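Local coordinates for ATP-dependent zinc metalloprotease FtsH (Thermotoga maritima, PDB 4M8A), which probably acts as a processive, membrane-anchored ATP-dependent zinc metalloprotease in the quality control of membrane proteins, and is represented here by its periplasmic domain, at residues V46-P49 and W50-N53. Sequence-based numbering, arbitrary orientation.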
loop_
_atom_site.group_PDB
_atom_site.type_symbol
_atom_site.label_atom_id
_atom_site.label_comp_id
_atom_site.label_asym_id
_atom_site.label_seq_id
_atom_site.Cartn_x
_atom_site.Cartn_y
_atom_site.Cartn_z
ATOM N N VAL B 46 -21.100 -11.948 -0.312
ATOM C CA VAL B 46 -21.111 -10.960 0.751
ATOM C C VAL B 46 -22.114 -9.865 0.383
ATOM O O VAL B 46 -21.934 -9.141 -0.607
ATOM C CB VAL B 46 -19.720 -10.307 0.948
ATOM C CG1 VAL B 46 -19.759 -9.326 2.129
ATOM C CG2 VAL B 46 -18.647 -11.363 1.154
ATOM N N ASP B 47 -23.165 -9.731 1.185
ATOM C CA ASP B 47 -24.170 -8.700 0.945
ATOM C C ASP B 47 -23.671 -7.412 1.582
ATOM O O ASP B 47 -23.714 -7.264 2.804
ATOM C CB ASP B 47 -25.513 -9.131 1.544
ATOM C CG ASP B 47 -26.663 -8.201 1.165
ATOM O OD1 ASP B 47 -26.425 -7.010 0.847
ATOM O OD2 ASP B 47 -27.820 -8.666 1.193
ATOM N N ALA B 48 -23.166 -6.494 0.763
ATOM C CA ALA B 48 -22.491 -5.301 1.284
ATOM C C ALA B 48 -22.610 -4.128 0.317
ATOM O O ALA B 48 -21.627 -3.759 -0.327
ATOM C CB ALA B 48 -21.010 -5.595 1.564
ATOM N N PRO B 49 -23.811 -3.526 0.224
ATOM C CA PRO B 49 -24.015 -2.429 -0.733
ATOM C C PRO B 49 -23.113 -1.215 -0.481
ATOM O O PRO B 49 -22.876 -0.446 -1.412
ATOM C CB PRO B 49 -25.485 -2.044 -0.529
ATOM C CG PRO B 49 -26.129 -3.262 0.066
ATOM C CD PRO B 49 -25.067 -3.944 0.874
ATOM N N TRP B 50 -22.615 -1.061 0.745
ATOM C CA TRP B 50 -21.739 0.057 1.097
ATOM C C TRP B 50 -20.355 -0.060 0.470
ATOM O O TRP B 50 -19.647 0.927 0.342
ATOM C CB TRP B 50 -21.582 0.164 2.614
ATOM C CG TRP B 50 -21.184 -1.132 3.264
ATOM C CD1 TRP B 50 -19.918 -1.584 3.490
ATOM C CD2 TRP B 50 -22.067 -2.134 3.783
ATOM N NE1 TRP B 50 -19.954 -2.809 4.113
ATOM C CE2 TRP B 50 -21.264 -3.171 4.304
ATOM C CE3 TRP B 50 -23.460 -2.266 3.840
ATOM C CZ2 TRP B 50 -21.806 -4.322 4.888
ATOM C CZ3 TRP B 50 -24.001 -3.409 4.427
ATOM C CH2 TRP B 50 -23.175 -4.419 4.943
ATOM N N ALA B 51 -19.972 -1.273 0.091
ATOM C CA ALA B 51 -18.618 -1.519 -0.364
ATOM C C ALA B 51 -18.373 -1.028 -1.783
ATOM O O ALA B 51 -17.240 -0.768 -2.153
ATOM C CB ALA B 51 -18.317 -3.005 -0.270
ATOM N N VAL B 52 -19.431 -0.902 -2.575
ATOM C CA VAL B 52 -19.273 -0.758 -4.017
ATOM C C VAL B 52 -18.693 0.577 -4.433
ATOM O O VAL B 52 -18.230 0.727 -5.565
ATOM C CB VAL B 52 -20.602 -0.981 -4.755
ATOM C CG1 VAL B 52 -21.263 -2.274 -4.258
ATOM C CG2 VAL B 52 -21.518 0.229 -4.577
ATOM N N ASN B 53 -18.729 1.550 -3.532
ATOM C CA ASN B 53 -18.140 2.854 -3.810
ATOM C C ASN B 53 -17.119 3.258 -2.761
ATOM O O ASN B 53 -16.771 4.434 -2.646
ATOM C CB ASN B 53 -19.233 3.920 -3.903
ATOM C CG ASN B 53 -20.185 3.882 -2.718
ATOM O OD1 ASN B 53 -19.815 3.467 -1.617
ATOM N ND2 ASN B 53 -21.421 4.305 -2.943
#
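Where the edge strand 43-47 of the small periplasmic domain ends, the chain makes a tight turn of helical backbone angles leading toward helix 55-63, and the indole of Trp50 folds back over Ala48, two residues earlier. CG of Trp50 stands between its own backbone N and carbonyl carbon (chi1 51°), and this sends the ring back along the incoming chain. CA of Ala48 lies 3.7 Å from the centroid of the six-membered ring, 7° off its normal, a CH-pi contact over the face. The methyl beside it packs on the same ring system, Ala48 CB to Trp50 CZ2 being 3.6 Å. Alanine suits this place: with the six-membered ring lying over CA, a short side chain lets the indole come down close to the backbone. Pro49 meets the indole obliquely, its CD 3.7 Å from Trp50 CZ3, while its ring restricts phi to about the value the turn needs. The turn is closed by Ala51 N, which donates to Ala48 O at 3.0 Å, nearly straight at 162°. Val52 sets both methyls against Pro49 O, CG2 at 3.5 Å, its beta-branch bringing two carbons to the one oxygen. Tyr9, from helix 9-17, meets the Trp50 ring edge-to-face and also touches Ala48, while Ala51 reaches Leu34 of strand 33-38. In the six-chain assembly, Ile58 of a neighbouring subunit packs on Trp50, and Arg72 of that subunit forms a salt bridge with Asp47. The chemistry therefore combines one backbone bond, which fixes the turn, with apolar contacts of alanine, proline and indole, which hold the Trp50 ring against the end of the strand, where it also meets Tyr9 and the neighbouring subunit.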